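Local atomic coordinates of magnetosome membrane protein MamB, putative Co/Zn/Cd cation transporter. Cation diffusion facilitator family (Desulfamplus magnetovallimortis, PDB entry 6QFJ), a protein that probably moves divalent metal cations across the magnetosome membrane as a cation diffusion facilitator, represented here by its cytoplasmic C-terminal domain. Residues R29-Q33 / V34-E38; T48-T51 / G52-K56; E58-Q61 / I62-I66. All blocks are in the same frame, centred on the assembly; numbering follows the deposited sequence.

How the contacts relate
All three contacts are local and lie in the C-terminal domain, the family's dimerisation domain. Contact 1 is the tight turn of the hairpin made by strands 22-31 and 34-43; contacts 2 and 3 are successive pieces of helix 49-66, which links strand 34-43 to strand 71-79. Contacts 1 and 2 do not touch: their centres lie about 24 Å apart, on opposite sides of the chain's centre, and their nearest atoms about 10 Å. Contact 3 is centred about 15 Å from each of them and meets the hairpin directly, Ile63 CG2 packing on Phe37 CD1 at 3.9 Å. The helix thus begins at contact 2, remote from the hairpin turn, and packs its apolar side onto the sheet, close to the hairpin, at contact 3.

Contact 1 of 3, residues R29-Q33 / V34-E38; sequences RELGQ and VLEFE
Arg29 NH2 donates to Glu38 OE1 over 2.8 Å, forming the tighter of two salt bridges from one guanidinium group. The carboxylate oxygen comes to the guanidinium edge, close to its plane, whereas NH2 reaches OE1 from above the carboxylate plane; the two flat groups stand 82° apart. The second bridge, from Arg29 NH1 to Glu36 OE1, is longer at 3.5 Å. Arg29 has CG wedged between its backbone N and carbonyl carbon (chi1 70°), and a further bend at chi3 of 74° turns the guanidinium toward the neighbouring strand, where both glutamates meet it.

This network lies across a two-residue beta hairpin, whose strands 22-31 and 34-43 are joined by a type II' turn from Leu31 to Val34. Gly32 suits the positive phi of that turn. Leu31 and Val34 form a hydrogen-bonded pair closing it, Leu31 N giving to Val34 O at 2.8 Å and Val34 N to Leu31 O at 3.0 Å. Arg29 and Glu36 are likewise doubly bonded through their backbones, with Glu36 N to Arg29 O at 2.8 Å. Their side chains share a sheet face with Leu31 and Val34, and the Leu31 methyl CD2 touches Glu36 OE2. With an alanine in place of Glu38, NH2 would probably lose its close carboxylate, leaving the longer Glu36 bridge and a guanidinium freer to turn. On the other face Glu30 CG lies alongside Leu35 CD2 at 3.7 Å, and Leu35 continues onto Met3 and Tyr6 of helix 2-15.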
loop_
_atom_site.group_PDB
_atom_site.type_symbol
_atom_site.label_atom_id
_atom_site.label_comp_id
_atom_site.label_asym_id
_atom_site.label_seq_id
_atom_site.Cartn_x
_atom_site.Cartn_y
_atom_site.Cartn_z
ATOM N N ARG A 29 -6.650 -6.545 -8.711
ATOM C CA ARG A 29 -7.328 -7.249 -9.771
ATOM C C ARG A 29 -6.386 -7.533 -10.912
ATOM O O ARG A 29 -5.323 -6.918 -11.044
ATOM C CB ARG A 29 -8.537 -6.474 -10.272
ATOM C CG ARG A 29 -8.207 -5.224 -11.031
ATOM C CD ARG A 29 -9.460 -4.425 -11.352
ATOM N NE ARG A 29 -9.954 -3.767 -10.170
ATOM C CZ ARG A 29 -9.438 -2.654 -9.695
ATOM N NH1 ARG A 29 -8.416 -2.076 -10.323
ATOM N NH2 ARG A 29 -9.928 -2.132 -8.592
ATOM N N GLU A 30 -6.818 -8.459 -11.755
ATOM C CA GLU A 30 -6.019 -8.861 -12.890
ATOM C C GLU A 30 -6.519 -8.144 -14.103
ATOM O O GLU A 30 -7.687 -8.146 -14.377
ATOM C CB GLU A 30 -6.060 -10.337 -13.161
ATOM C CG GLU A 30 -5.724 -11.106 -11.917
ATOM C CD GLU A 30 -5.648 -12.606 -12.144
ATOM O OE1 GLU A 30 -6.649 -13.253 -11.827
ATOM O OE2 GLU A 30 -4.632 -13.154 -12.626
ATOM N N LEU A 31 -5.606 -7.518 -14.805
ATOM C CA LEU A 31 -5.846 -6.998 -16.119
ATOM C C LEU A 31 -4.882 -7.670 -17.118
ATOM O O LEU A 31 -3.769 -7.203 -17.301
ATOM C CB LEU A 31 -5.717 -5.456 -16.128
ATOM C CG LEU A 31 -6.154 -4.892 -17.503
ATOM C CD1 LEU A 31 -7.671 -4.696 -17.488
ATOM C CD2 LEU A 31 -5.431 -3.607 -17.907
ATOM N N GLY A 32 -5.358 -8.716 -17.831
ATOM C CA GLY A 32 -4.505 -9.633 -18.531
ATOM C C GLY A 32 -3.449 -10.154 -17.556
ATOM O O GLY A 32 -3.779 -10.602 -16.453
ATOM N N GLN A 33 -2.187 -10.007 -17.924
ATOM C CA GLN A 33 -1.089 -10.501 -17.169
ATOM C C GLN A 33 -0.617 -9.466 -16.124
ATOM O O GLN A 33 0.414 -9.666 -15.533
ATOM C CB GLN A 33 0.064 -10.858 -18.084
ATOM C CG GLN A 33 -0.232 -12.040 -18.947
ATOM C CD GLN A 33 0.952 -12.461 -19.780
ATOM O OE1 GLN A 33 1.985 -12.892 -19.277
ATOM N NE2 GLN A 33 0.808 -12.313 -21.070
ATOM N N VAL A 34 -1.282 -8.320 -16.025
ATOM C CA VAL A 34 -0.884 -7.257 -15.120
ATOM C C VAL A 34 -1.758 -7.327 -13.898
ATOM O O VAL A 34 -2.954 -7.342 -14.013
ATOM C CB VAL A 34 -0.965 -5.783 -15.690
ATOM C CG1 VAL A 34 -0.390 -4.840 -14.647
ATOM C CG2 VAL A 34 -0.155 -5.632 -16.965
ATOM N N LEU A 35 -1.131 -7.346 -12.727
ATOM C CA LEU A 35 -1.822 -7.171 -11.496
ATOM C C LEU A 35 -1.914 -5.699 -11.095
ATOM O O LEU A 35 -0.882 -5.018 -10.909
ATOM C CB LEU A 35 -1.124 -7.935 -10.405
ATOM C CG LEU A 35 -1.421 -9.413 -10.414
ATOM C CD1 LEU A 35 -0.499 -10.086 -9.411
ATOM C CD2 LEU A 35 -2.897 -9.658 -10.051
ATOM N N GLU A 36 -3.138 -5.233 -10.929
ATOM C CA GLU A 36 -3.411 -3.867 -10.476
ATOM C C GLU A 36 -3.711 -3.815 -8.989
ATOM O O GLU A 36 -4.640 -4.466 -8.515
ATOM C CB GLU A 36 -4.581 -3.269 -11.232
ATOM C CG GLU A 36 -4.147 -2.824 -12.624
ATOM C CD GLU A 36 -5.263 -2.415 -13.544
ATOM O OE1 GLU A 36 -6.426 -2.618 -13.177
ATOM O OE2 GLU A 36 -4.925 -1.925 -14.638
ATOM N N PHE A 37 -2.931 -3.040 -8.276
ATOM C CA PHE A 37 -3.148 -2.878 -6.825
ATOM C C PHE A 37 -3.604 -1.467 -6.501
ATOM O O PHE A 37 -3.081 -0.489 -7.064
ATOM C CB PHE A 37 -1.894 -3.161 -6.053
ATOM C CG PHE A 37 -1.500 -4.596 -6.078
ATOM C CD1 PHE A 37 -0.657 -5.074 -7.086
ATOM C CD2 PHE A 37 -1.887 -5.439 -5.073
ATOM C CE1 PHE A 37 -0.293 -6.378 -7.101
ATOM C CE2 PHE A 37 -1.501 -6.773 -5.098
ATOM C CZ PHE A 37 -0.732 -7.250 -6.129
ATOM N N GLU A 38 -4.626 -1.372 -5.650
ATOM C CA GLU A 38 -5.077 -0.114 -5.044
ATOM C C GLU A 38 -4.881 -0.238 -3.581
ATOM O O GLU A 38 -5.473 -1.134 -2.925
ATOM C CB GLU A 38 -6.548 0.166 -5.361
ATOM C CG GLU A 38 -6.740 0.486 -6.847
ATOM C CD GLU A 38 -8.183 0.516 -7.289
ATOM O OE1 GLU A 38 -9.007 -0.246 -6.773
ATOM O OE2 GLU A 38 -8.473 1.292 -8.190
#

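Contact 2 of 3, residues T48-T51 / G52-K56; sequences TVTT and GERIK
Gly52 N bonds to Thr48 O at 3.0 Å in the first turn of helix 49-66, the helix of the beta-alpha-beta unit that joins strands 34-43 and 71-79. Thr48 is the N-cap: its OG1 accepts from Thr51 N at 3.2 Å in a nearly straight bond, so this residue receives an amide N-H through its hydroxyl oxygen and another through its carbonyl. Next, Glu53 N reaches Val49 O at 3.0 Å. Arg54 N follows with an almost linear bond to Thr50 O (171° at the hydrogen), and the Arg54 side chain runs extended beside Thr50, pointing the same way. Thr50 places CG2 anti to its own backbone N, and this methyl sits over the centre of one guanidinium face, 3.4 Å from Arg54 CZ. Ile55 N bonds to Thr51 O at 2.8 Å, and the Ile55 side chain crosses that of Thr51, CD1 coming 4.0 Å from Thr51 CG2. One residue on, the Lys56 side chain rests on Val75 and Leu77 of strand 71-79, while its backbone carries the helical pattern forward, Lys56 N donating to Gly52 O at 3.0 Å.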
loop_
_atom_site.group_PDB
_atom_site.type_symbol
_atom_site.label_atom_id
_atom_site.label_comp_id
_atom_site.label_asym_id
_atom_site.label_seq_id
_atom_site.Cartn_x
_atom_site.Cartn_y
_atom_site.Cartn_z
ATOM N N THR A 48 3.706 16.018 5.603
ATOM C CA THR A 48 3.822 17.012 4.504
ATOM C C THR A 48 3.623 16.310 3.177
ATOM O O THR A 48 3.593 15.064 3.083
ATOM C CB THR A 48 5.241 17.588 4.471
ATOM O OG1 THR A 48 6.177 16.504 4.338
ATOM C CG2 THR A 48 5.534 18.393 5.750
ATOM N N VAL A 49 3.557 17.111 2.142
ATOM C CA VAL A 49 3.390 16.597 0.783
ATOM C C VAL A 49 4.586 15.746 0.336
ATOM O O VAL A 49 4.435 14.690 -0.279
ATOM C CB VAL A 49 3.167 17.792 -0.207
ATOM C CG1 VAL A 49 3.346 17.363 -1.649
ATOM C CG2 VAL A 49 1.770 18.375 -0.014
ATOM N N THR A 50 5.777 16.192 0.711
ATOM C CA THR A 50 6.972 15.466 0.398
ATOM C C THR A 50 7.011 14.105 1.088
ATOM O O THR A 50 7.288 13.090 0.457
ATOM C CB THR A 50 8.185 16.275 0.813
ATOM O OG1 THR A 50 8.199 17.494 0.061
ATOM C CG2 THR A 50 9.443 15.511 0.460
ATOM N N THR A 51 6.697 14.062 2.384
ATOM C CA THR A 51 6.689 12.787 3.085
ATOM C C THR A 51 5.677 11.857 2.459
ATOM O O THR A 51 5.897 10.669 2.367
ATOM C CB THR A 51 6.321 13.039 4.561
ATOM O OG1 THR A 51 7.291 13.920 5.106
ATOM C CG2 THR A 51 6.226 11.765 5.385
ATOM N N GLY A 52 4.487 12.407 2.110
ATOM C CA GLY A 52 3.429 11.588 1.491
ATOM C C GLY A 52 3.892 10.952 0.199
ATOM O O GLY A 52 3.719 9.741 -0.018
ATOM N N GLU A 53 4.568 11.737 -0.625
ATOM C CA GLU A 53 5.169 11.210 -1.851
ATOM C C GLU A 53 6.263 10.147 -1.581
ATOM O O GLU A 53 6.279 9.068 -2.202
ATOM C CB GLU A 53 5.703 12.384 -2.700
ATOM C CG GLU A 53 4.527 13.160 -3.391
ATOM C CD GLU A 53 3.470 12.324 -4.186
ATOM O OE1 GLU A 53 2.259 12.561 -3.909
ATOM O OE2 GLU A 53 3.791 11.457 -5.049
ATOM N N ARG A 54 7.108 10.408 -0.603
ATOM C CA ARG A 54 8.063 9.414 -0.144
ATOM C C ARG A 54 7.398 8.131 0.417
ATOM O O ARG A 54 7.806 7.013 0.064
ATOM C CB ARG A 54 9.059 10.082 0.737
ATOM C CG ARG A 54 10.015 10.965 -0.069
ATOM C CD ARG A 54 10.657 11.791 1.008
ATOM N NE ARG A 54 11.591 12.710 0.368
ATOM C CZ ARG A 54 12.266 13.638 1.000
ATOM N NH1 ARG A 54 12.129 13.776 2.304
ATOM N NH2 ARG A 54 13.079 14.422 0.325
ATOM N N ILE A 55 6.297 8.229 1.145
ATOM C CA ILE A 55 5.617 6.972 1.578
ATOM C C ILE A 55 5.045 6.208 0.390
ATOM O O ILE A 55 5.089 4.933 0.345
ATOM C CB ILE A 55 4.481 7.313 2.555
ATOM C CG1 ILE A 55 5.070 7.781 3.864
ATOM C CG2 ILE A 55 3.548 6.122 2.796
ATOM C CD1 ILE A 55 4.094 8.458 4.764
ATOM N N LYS A 56 4.452 6.934 -0.592
ATOM C CA LYS A 56 3.915 6.221 -1.817
ATOM C C LYS A 56 4.969 5.489 -2.581
ATOM O O LYS A 56 4.763 4.378 -3.021
ATOM C CB LYS A 56 3.252 7.182 -2.785
ATOM C CG LYS A 56 2.037 7.801 -2.154
ATOM C CD LYS A 56 1.337 8.723 -3.113
ATOM C CE LYS A 56 0.087 9.221 -2.424
ATOM N NZ LYS A 56 -0.564 10.258 -3.259
#

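Contact 3 of 3, residues E58-Q61 / I62-I66; sequences EVNQ and IIKEI
Ile63 N donates to Val59 O at 3.1 Å on the buried side of the helix, where the two side chains also meet, Val59 CG1 lying 4.2 Å from Ile63 CD1. Ile63 continues inward onto Phe37 and Ile39 of strand 34-43, Val73 of strand 71-79 and Ile10 of helix 2-15, while Val59 packs on Leu41 and Val75. At one flank of this core, Ile62 lays CG1 along the carbonyl oxygen of Glu58, 3.3 Å away, and turns to Val13 and Leu14 of helix 2-15. At the flank beside strand 71-79, Lys64 CG sits close on Asn60 O, at 3.0 Å, and Lys64 N points straight at the same oxygen, with 175° at the hydrogen. The side-chain ends meet more loosely: Asn60 OD1 is 3.9 Å from Lys64 CE, and the lysine NZ is taken up by Ser71 OG instead.

On the solvent side, Gln61 NE2 donates to Glu65 OE1 at 3.0 Å. Glu65 OE1 lies almost in the amide plane of Gln61 and accepts through its anti lone pair. The two side chains run side by side with their flat ends turned 64° from each other; the bend of Gln61 at chi2 (-74°) swings its amide along the helix to meet Glu65. An apolar face against the sheet and helix 2-15, with a polar face turned outward, marks an amphipathic helix, here the connection of a beta-alpha-beta crossover in the C-terminal domain of cation diffusion facilitators.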
loop_
_atom_site.group_PDB
_atom_site.type_symbol
_atom_site.label_atom_id
_atom_site.label_comp_id
_atom_site.label_asym_id
_atom_site.label_seq_id
_atom_site.Cartn_x
_atom_site.Cartn_y
_atom_site.Cartn_z
ATOM N N GLU A 58 7.733 4.245 -1.106
ATOM C CA GLU A 58 8.017 3.000 -0.294
ATOM C C GLU A 58 7.033 1.926 -0.510
ATOM O O GLU A 58 7.388 0.725 -0.599
ATOM C CB GLU A 58 8.047 3.265 1.247
ATOM C CG GLU A 58 9.353 3.820 1.801
ATOM C CD GLU A 58 9.399 3.950 3.384
ATOM O OE1 GLU A 58 8.312 3.793 4.031
ATOM O OE2 GLU A 58 10.528 4.141 3.977
ATOM N N VAL A 59 5.745 2.306 -0.574
ATOM C CA VAL A 59 4.721 1.288 -0.829
ATOM C C VAL A 59 4.855 0.606 -2.173
ATOM O O VAL A 59 4.707 -0.623 -2.345
ATOM C CB VAL A 59 3.296 1.871 -0.752
ATOM C CG1 VAL A 59 2.265 0.867 -1.234
ATOM C CG2 VAL A 59 3.050 2.262 0.642
ATOM N N ASN A 60 5.198 1.398 -3.142
ATOM C CA ASN A 60 5.400 0.903 -4.487
ATOM C C ASN A 60 6.595 -0.084 -4.527
ATOM O O ASN A 60 6.515 -1.137 -5.150
ATOM C CB ASN A 60 5.751 2.096 -5.385
ATOM C CG ASN A 60 5.816 1.720 -6.860
ATOM O OD1 ASN A 60 6.897 1.652 -7.438
ATOM N ND2 ASN A 60 4.676 1.538 -7.474
ATOM N N GLN A 61 7.673 0.258 -3.833
ATOM C CA GLN A 61 8.845 -0.605 -3.737
ATOM C C GLN A 61 8.455 -1.941 -3.121
ATOM O O GLN A 61 8.813 -3.012 -3.605
ATOM C CB GLN A 61 9.882 0.136 -2.866
ATOM C CG GLN A 61 11.242 -0.577 -2.734
ATOM C CD GLN A 61 11.245 -1.778 -1.853
ATOM O OE1 GLN A 61 10.685 -1.789 -0.756
ATOM N NE2 GLN A 61 11.902 -2.862 -2.334
ATOM N N ILE A 62 7.683 -1.891 -2.065
ATOM C CA ILE A 62 7.244 -3.159 -1.417
ATOM C C ILE A 62 6.515 -4.056 -2.340
ATOM O O ILE A 62 6.852 -5.239 -2.497
ATOM C CB ILE A 62 6.403 -2.840 -0.161
ATOM C CG1 ILE A 62 7.283 -2.177 0.862
ATOM C CG2 ILE A 62 5.770 -4.099 0.382
ATOM C CD1 ILE A 62 6.563 -1.516 2.010
ATOM N N ILE A 63 5.548 -3.481 -3.071
ATOM C CA ILE A 63 4.793 -4.306 -4.000
ATOM C C ILE A 63 5.643 -4.880 -5.098
ATOM O O ILE A 63 5.584 -6.104 -5.381
ATOM C CB ILE A 63 3.584 -3.559 -4.531
ATOM C CG1 ILE A 63 2.646 -3.380 -3.379
ATOM C CG2 ILE A 63 2.907 -4.383 -5.658
ATOM C CD1 ILE A 63 1.500 -2.504 -3.689
ATOM N N LYS A 64 6.459 -4.036 -5.731
ATOM C CA LYS A 64 7.331 -4.514 -6.785
ATOM C C LYS A 64 8.276 -5.628 -6.308
ATOM O O LYS A 64 8.608 -6.538 -7.059
ATOM C CB LYS A 64 8.204 -3.365 -7.291
ATOM C CG LYS A 64 7.453 -2.207 -7.845
ATOM C CD LYS A 64 6.540 -2.650 -8.929
ATOM C CE LYS A 64 6.098 -1.441 -9.721
ATOM N NZ LYS A 64 5.014 -1.831 -10.659
ATOM N N GLU A 65 8.727 -5.550 -5.070
ATOM C CA GLU A 65 9.565 -6.583 -4.570
ATOM C C GLU A 65 8.807 -7.867 -4.316
ATOM O O GLU A 65 9.307 -8.955 -4.589
ATOM C CB GLU A 65 10.304 -6.180 -3.284
ATOM C CG GLU A 65 11.223 -7.304 -2.779
ATOM C CD GLU A 65 12.067 -6.883 -1.561
ATOM O OE1 GLU A 65 12.289 -5.679 -1.369
ATOM O OE2 GLU A 65 12.560 -7.772 -0.802
ATOM N N ILE A 66 7.622 -7.777 -3.756
ATOM C CA ILE A 66 6.861 -9.008 -3.422
ATOM C C ILE A 66 6.243 -9.709 -4.606
ATOM O O ILE A 66 6.249 -10.928 -4.679
ATOM C CB ILE A 66 5.787 -8.668 -2.385
ATOM C CG1 ILE A 66 6.497 -8.271 -1.129
ATOM C CG2 ILE A 66 4.841 -9.846 -2.141
ATOM C CD1 ILE A 66 5.648 -8.262 0.088
#